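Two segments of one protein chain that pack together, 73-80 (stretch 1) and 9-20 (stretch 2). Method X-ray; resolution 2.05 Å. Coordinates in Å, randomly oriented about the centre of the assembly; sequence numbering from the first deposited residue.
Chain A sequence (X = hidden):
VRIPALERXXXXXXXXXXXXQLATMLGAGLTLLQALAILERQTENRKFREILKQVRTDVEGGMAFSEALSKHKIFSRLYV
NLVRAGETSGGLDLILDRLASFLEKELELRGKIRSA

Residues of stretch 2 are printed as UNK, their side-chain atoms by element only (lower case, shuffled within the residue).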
ATOM      1  N   LYS A  73       1.766  -3.543   9.957  1.00 31.70           N
ATOM      2  CA  LYS A  73       2.967  -4.371   9.905  1.00 32.09           C
ATOM      3  C   LYS A  73       3.342  -4.761   8.479  1.00 32.04           C
ATOM      4  O   LYS A  73       4.519  -4.944   8.168  1.00 31.67           O
ATOM      5  CB  LYS A  73       2.785  -5.632  10.756  1.00 32.13           C
ATOM      6  CG  LYS A  73       2.651  -5.364  12.249  1.00 34.51           C
ATOM      7  CD  LYS A  73       1.690  -6.347  12.922  1.00 36.90           C
ATOM      8  CE  LYS A  73       1.832  -7.758  12.362  1.00 37.30           C
ATOM      9  NZ  LYS A  73       3.055  -8.443  12.861  1.00 38.20           N
ATOM     10  N   ILE A  74       2.342  -4.912   7.621  1.00 31.89           N
ATOM     11  CA  ILE A  74       2.581  -5.379   6.256  1.00 32.34           C
ATOM     12  C   ILE A  74       3.547  -4.474   5.477  1.00 32.55           C
ATOM     13  O   ILE A  74       4.182  -4.910   4.516  1.00 32.85           O
ATOM     14  CB  ILE A  74       1.260  -5.541   5.475  1.00 32.24           C
ATOM     15  CG1 ILE A  74       1.530  -6.051   4.059  1.00 32.62           C
ATOM     16  CG2 ILE A  74       0.489  -4.225   5.446  1.00 33.08           C
ATOM     17  CD1 ILE A  74       2.182  -7.424   4.014  1.00 32.99           C
ATOM     18  N   PHE A  75       3.674  -3.223   5.903  1.00 32.80           N
ATOM     19  CA  PHE A  75       4.593  -2.295   5.248  1.00 33.26           C
ATOM     20  C   PHE A  75       5.922  -2.211   6.004  1.00 33.47           C
ATOM     21  O   PHE A  75       5.962  -1.786   7.156  1.00 33.92           O
ATOM     22  CB  PHE A  75       3.950  -0.906   5.113  1.00 33.78           C
ATOM     23  CG  PHE A  75       2.629  -0.918   4.383  1.00 33.66           C
ATOM     24  CD1 PHE A  75       1.433  -0.825   5.081  1.00 33.64           C
ATOM     25  CD2 PHE A  75       2.584  -1.082   3.005  1.00 31.17           C
ATOM     26  CE1 PHE A  75       0.212  -0.878   4.416  1.00 31.31           C
ATOM     27  CE2 PHE A  75       1.367  -1.124   2.339  1.00 32.28           C
ATOM     28  CZ  PHE A  75       0.181  -1.037   3.049  1.00 29.29           C
ATOM     29  N   SER A  76       6.998  -2.664   5.366  1.00 33.37           N
ATOM     30  CA  SER A  76       8.316  -2.704   6.001  1.00 33.15           C
ATOM     31  C   SER A  76       8.897  -1.304   6.210  1.00 33.42           C
ATOM     32  O   SER A  76       8.454  -0.336   5.590  1.00 33.22           O
ATOM     33  CB  SER A  76       9.281  -3.540   5.163  1.00 32.75           C
ATOM     34  OG  SER A  76       9.657  -2.845   3.985  1.00 31.89           O
ATOM     35  N   ARG A  77       9.922  -1.212   7.052  1.00 33.39           N
ATOM     36  CA  ARG A  77      10.572   0.068   7.323  1.00 34.08           C
ATOM     37  C   ARG A  77      11.059   0.718   6.038  1.00 33.94           C
ATOM     38  O   ARG A  77      10.895   1.920   5.835  1.00 34.04           O
ATOM     39  CB  ARG A  77      11.747  -0.113   8.285  1.00 34.13           C
ATOM     40  CG  ARG A  77      11.359  -0.118   9.751  1.00 37.24           C
ATOM     41  CD  ARG A  77      12.593  -0.227  10.640  1.00 39.92           C
ATOM     42  NE  ARG A  77      12.321  -1.000  11.846  1.00 44.01           N
ATOM     43  CZ  ARG A  77      12.095  -2.308  11.858  1.00 45.67           C
ATOM     44  NH1 ARG A  77      12.101  -2.994  10.723  1.00 47.47           N
ATOM     45  NH2 ARG A  77      11.857  -2.934  13.003  1.00 46.88           N
ATOM     46  N   LEU A  78      11.665  -0.082   5.169  1.00 33.75           N
ATOM     47  CA  LEU A  78      12.176   0.432   3.909  1.00 33.82           C
ATOM     48  C   LEU A  78      11.040   0.936   3.021  1.00 33.82           C
ATOM     49  O   LEU A  78      11.151   1.987   2.387  1.00 33.54           O
ATOM     50  CB  LEU A  78      12.985  -0.643   3.181  1.00 33.88           C
ATOM     51  CG  LEU A  78      13.670  -0.179   1.896  1.00 34.78           C
ATOM     52  CD1 LEU A  78      14.525   1.056   2.160  1.00 33.79           C
ATOM     53  CD2 LEU A  78      14.505  -1.302   1.298  1.00 33.33           C
ATOM     54  N   TYR A  79       9.946   0.183   2.984  1.00 33.23           N
ATOM     55  CA  TYR A  79       8.774   0.580   2.214  1.00 33.21           C
ATOM     56  C   TYR A  79       8.304   1.953   2.676  1.00 33.32           C
ATOM     57  O   TYR A  79       8.158   2.873   1.868  1.00 34.10           O
ATOM     58  CB  TYR A  79       7.654  -0.453   2.389  1.00 32.98           C
ATOM     59  CG  TYR A  79       6.553  -0.390   1.348  1.00 31.50           C
ATOM     60  CD1 TYR A  79       6.403  -1.400   0.410  1.00 31.19           C
ATOM     61  CD2 TYR A  79       5.619   0.638   1.355  1.00 31.34           C
ATOM     62  CE1 TYR A  79       5.371  -1.376  -0.511  1.00 31.59           C
ATOM     63  CE2 TYR A  79       4.587   0.678   0.429  1.00 31.36           C
ATOM     64  CZ  TYR A  79       4.474  -0.326  -0.505  1.00 32.70           C
ATOM     65  OH  TYR A  79       3.453  -0.299  -1.425  1.00 30.39           O
ATOM     66  N   VAL A  80       8.087   2.088   3.982  1.00 33.32           N
ATOM     67  CA  VAL A  80       7.611   3.342   4.567  1.00 33.04           C
ATOM     68  C   VAL A  80       8.616   4.469   4.333  1.00 33.56           C
ATOM     69  O   VAL A  80       8.246   5.577   3.944  1.00 33.43           O
ATOM     70  CB  VAL A  80       7.340   3.191   6.086  1.00 33.24           C
ATOM     71  CG1 VAL A  80       7.115   4.549   6.737  1.00 30.97           C
ATOM     72  CG2 VAL A  80       6.145   2.270   6.334  1.00 33.65           C
ATOM     73  N   UNK A   9      -4.156 -12.879   7.017  1.00 35.78           N
ATOM     74  CA  UNK A   9      -3.841 -11.480   6.730  1.00 35.53           C
ATOM     75  C   UNK A   9      -3.149 -11.308   5.392  1.00 35.10           C
ATOM     76  O   UNK A   9      -2.923 -12.282   4.675  1.00 36.14           O
ATOM     77  N   UNK A  10      -2.796 -10.061   5.049  1.00 34.73           N
ATOM     78  CA  UNK A  10      -2.171  -9.771   3.761  1.00 34.26           C
ATOM     79  C   UNK A  10      -0.895 -10.585   3.550  1.00 33.58           C
ATOM     80  O   UNK A  10      -0.076 -10.700   4.458  1.00 33.09           O
ATOM     81  c   UNK A  10      -2.939  -8.859   5.892  1.00 34.52           C
ATOM     82  c   UNK A  10      -2.731  -7.743   4.928  1.00 34.83           C
ATOM     83  c   UNK A  10      -1.828  -8.280   3.863  1.00 34.02           C
ATOM     84  N   UNK A  11      -0.726 -11.128   2.350  1.00 32.82           N
ATOM     85  CA  UNK A  11       0.504 -11.816   1.995  1.00 32.46           C
ATOM     86  C   UNK A  11       1.384 -10.996   1.070  1.00 32.33           C
ATOM     87  O   UNK A  11       1.095  -9.830   0.782  1.00 32.15           O
ATOM     88  N   UNK A  12       2.485 -11.597   0.637  1.00 31.69           N
ATOM     89  CA  UNK A  12       3.354 -10.986  -0.354  1.00 31.59           C
ATOM     90  C   UNK A  12       2.569 -10.660  -1.618  1.00 31.36           C
ATOM     91  O   UNK A  12       2.733  -9.587  -2.199  1.00 31.45           O
ATOM     92  c   UNK A  12       6.085 -10.130  -1.504  1.00 30.64           C
ATOM     93  c   UNK A  12       6.492 -12.517  -2.148  1.00 32.42           C
ATOM     94  c   UNK A  12       5.434 -11.464  -1.834  1.00 31.81           C
ATOM     95  c   UNK A  12       4.521 -11.922  -0.693  1.00 31.26           C
ATOM     96  N   UNK A  13       1.740 -11.601  -2.059  1.00 31.18           N
ATOM     97  CA  UNK A  13       0.928 -11.390  -3.249  1.00 31.53           C
ATOM     98  C   UNK A  13       0.036 -10.166  -3.078  1.00 30.99           C
ATOM     99  O   UNK A  13       0.027  -9.275  -3.928  1.00 30.47           O
ATOM    100  n   UNK A  13      -3.104 -12.479  -4.318  1.00 40.41           N
ATOM    101  c   UNK A  13       0.080 -12.624  -3.567  1.00 31.70           C
ATOM    102  c   UNK A  13      -2.519 -13.847  -4.409  1.00 40.67           C
ATOM    103  c   UNK A  13      -1.275 -13.879  -5.287  1.00 36.47           C
ATOM    104  c   UNK A  13      -0.382 -12.679  -5.018  1.00 33.66           C
ATOM    105  N   UNK A  14      -0.670 -10.102  -1.954  1.00 30.91           N
ATOM    106  CA  UNK A  14      -1.575  -8.990  -1.679  1.00 30.88           C
ATOM    107  C   UNK A  14      -0.842  -7.653  -1.764  1.00 30.69           C
ATOM    108  O   UNK A  14      -1.344  -6.694  -2.351  1.00 29.88           O
ATOM    109  c   UNK A  14      -2.920 -10.485  -0.138  1.00 34.61           C
ATOM    110  c   UNK A  14      -2.215  -9.149  -0.303  1.00 31.21           C
ATOM    111  o   UNK A  14      -2.296 -11.425   0.400  1.00 37.28           O
ATOM    112  o   UNK A  14      -4.097 -10.595  -0.544  1.00 35.81           O
ATOM    113  N   UNK A  15       0.351  -7.599  -1.180  1.00 30.17           N
ATOM    114  CA  UNK A  15       1.136  -6.370  -1.162  1.00 29.30           C
ATOM    115  C   UNK A  15       1.667  -6.004  -2.546  1.00 28.31           C
ATOM    116  O   UNK A  15       1.686  -4.830  -2.920  1.00 29.21           O
ATOM    117  c   UNK A  15       2.259  -4.033   0.469  1.00 29.07           C
ATOM    118  c   UNK A  15       4.292  -5.421   0.927  1.00 32.36           C
ATOM    119  c   UNK A  15       3.126  -5.197  -0.017  1.00 29.04           C
ATOM    120  c   UNK A  15       2.287  -6.471  -0.156  1.00 29.23           C
ATOM    121  N   UNK A  16       2.096  -7.008  -3.304  1.00 27.24           N
ATOM    122  CA  UNK A  16       2.566  -6.785  -4.669  1.00 26.72           C
ATOM    123  C   UNK A  16       1.464  -6.214  -5.558  1.00 26.67           C
ATOM    124  O   UNK A  16       1.692  -5.271  -6.316  1.00 26.03           O
ATOM    125  c   UNK A  16       3.118  -8.072  -5.262  1.00 26.12           C
ATOM    126  N   UNK A  17       0.275  -6.803  -5.476  1.00 26.71           N
ATOM    127  CA  UNK A  17      -0.871  -6.335  -6.252  1.00 26.94           C
ATOM    128  C   UNK A  17      -1.234  -4.898  -5.885  1.00 27.17           C
ATOM    129  O   UNK A  17      -1.292  -4.019  -6.751  1.00 26.91           O
ATOM    130  c   UNK A  17      -2.898  -9.652  -6.454  1.00 31.67           C
ATOM    131  c   UNK A  17      -1.803  -8.633  -6.680  1.00 27.90           C
ATOM    132  c   UNK A  17      -3.343  -6.658  -6.683  1.00 26.88           C
ATOM    133  c   UNK A  17      -2.091  -7.266  -6.062  1.00 27.12           C
ATOM    134  N   UNK A  18      -1.407  -4.647  -4.590  1.00 26.66           N
ATOM    135  CA  UNK A  18      -1.655  -3.291  -4.105  1.00 25.72           C
ATOM    136  C   UNK A  18      -0.650  -2.289  -4.666  1.00 25.73           C
ATOM    137  O   UNK A  18      -1.027  -1.212  -5.133  1.00 25.49           O
ATOM    138  c   UNK A  18      -0.273  -1.377  -1.552  1.00 25.01           C
ATOM    139  c   UNK A  18      -1.610  -3.239  -2.580  1.00 25.35           C
ATOM    140  c   UNK A  18      -0.156  -0.098  -1.044  1.00 29.40           C
ATOM    141  c   UNK A  18      -1.485  -1.842  -2.028  1.00 25.79           C
ATOM    142  c   UNK A  18      -1.250   0.742  -1.025  1.00 27.56           C
ATOM    143  c   UNK A  18      -2.578  -0.997  -1.998  1.00 26.65           C
ATOM    144  c   UNK A  18      -2.466   0.290  -1.500  1.00 29.40           C
ATOM    145  N   UNK A  19       0.634  -2.621  -4.554  1.00 25.63           N
ATOM    146  CA  UNK A  19       1.712  -1.718  -4.946  1.00 24.54           C
ATOM    147  C   UNK A  19       1.690  -1.435  -6.449  1.00 24.30           C
ATOM    148  O   UNK A  19       1.905  -0.304  -6.876  1.00 23.78           O
ATOM    149  o   UNK A  19       3.175  -2.462  -3.136  1.00 26.79           O
ATOM    150  c   UNK A  19       3.076  -2.294  -4.542  1.00 25.23           C
ATOM    151  N   UNK A  20       1.456  -2.475  -7.246  1.00 24.08           N
ATOM    152  CA  UNK A  20       1.309  -2.317  -8.691  1.00 23.45           C
ATOM    153  C   UNK A  20       0.105  -1.439  -9.062  1.00 23.66           C
ATOM    154  O   UNK A  20       0.212  -0.530  -9.890  1.00 22.79           O
ATOM    155  c   UNK A  20       2.157  -2.677 -11.459  1.00 23.79           C
ATOM    156  n   UNK A  20       3.492  -3.250 -11.310  1.00 24.38           N
ATOM    157  c   UNK A  20       4.624  -2.570 -11.468  1.00 25.42           C
ATOM    158  c   UNK A  20       1.088  -3.605 -10.888  1.00 23.64           C
ATOM    159  c   UNK A  20       1.204  -3.684  -9.371  1.00 23.25           C
ATOM    160  n   UNK A  20       4.592  -1.278 -11.781  1.00 18.22           N
ATOM    161  n   UNK A  20       5.791  -3.185 -11.315  1.00 23.23           N
TER

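Position 9 has backbone atoms alone, and no side-chain atom is modelled. It lies out of reach of stretch 1, and an ideal CB would come within 2.8 Å of a side-chain carbon at position 10, a clash in this backbone conformation. It is Gly-9.

Position 10 carries three carbons, one of which closes a ring onto the backbone N. Its CB lies 4.0 Å from Ile-74 CG1, and its O is 4.0 Å from Ile-74 CD1. The ring closure identifies Pro-10; the phi of -57° is typical of the ring.

Position 11 again has no side-chain atoms. Its backbone O lies 4.2 Å from Ile-74 CD1, and an ideal CB would point away from stretch 1. It is Gly-11, which precedes a helix as N-cap.

Position 12 has four carbons forking at the second, and its CA-to-CB bond points away, so that the side chain makes no contact with stretch 1. The fork makes it Leu-12.

At position 13 four carbons run in a row to a nitrogen; the side chain is exposed and touches nothing on stretch 1. This is the signature of Lys-13.

Position 14 shows two carbons, the second bearing two oxygens, and no contact with stretch 1: Asp-14. It reaches back along the chain, where Gly-11 N donates to Asp-14 OD2 at 2.5 Å, tying the helix start together.

Position 15 has four carbons forking at the second, all buried, with contacts to Ile-74, Phe-75 and Tyr-79. This is Leu-15. Leu-15 CD1 lies 3.6 Å from Phe-75 CE2 and 4.2 Å from Tyr-79 CE1, while Leu-15 CD2 is 3.6 Å from Ile-74 O.

A single carbon at position 16, buried but pointing away from stretch 1, gives Ala-16.

Position 17 has four carbons forked at the first, one arm two carbons long. It sits on the surface, out of reach of stretch 1, and is Ile-17.

At position 18, one carbon leads to a ring of six carbons with no further atom, and a ring carbon approaches both Phe-75 and Tyr-79. Hence Phe-18. Phe-18 CE2 is 3.8 Å from Phe-75 CE2 and 3.6 Å from Tyr-79 OH. The Phe-75 and Phe-18 ring planes meet at 64°, with centroids 5.9 Å apart.

Position 19 has one carbon and one oxygen, the latter within hydrogen-bonding distance of a tyrosine hydroxyl. It is Ser-19: Tyr-79 OH donates to Ser-19 OG at 2.8 Å, and Ser-19 OG donates to Leu-15 O, also at 2.8 Å.

Position 20 has three carbons, a nitrogen, then a carbon carrying two more nitrogens, all out of reach of stretch 1. This guanidinium defines Arg-20, whose nitrogens bond elsewhere in the structure.

The contact buries 341 Å² and is mainly apolar. Leu-15 touches three side chains of stretch 1, with Pro-10 packing against Ile-74 and Phe-18 against Phe-75. Only one hydrogen bond crosses, from Tyr-79 to Ser-19; because Ser-19 OG donates to Leu-15 O while accepting from Tyr-79 OH, the buried hydroxyl is satisfied both ways. On stretch 1, Ser-76 OG accepts from Tyr-79 N at 3.2 Å, capping the helix that carries the tyrosine.

Stretch 2 9-20: GPGLKDLAIFSR
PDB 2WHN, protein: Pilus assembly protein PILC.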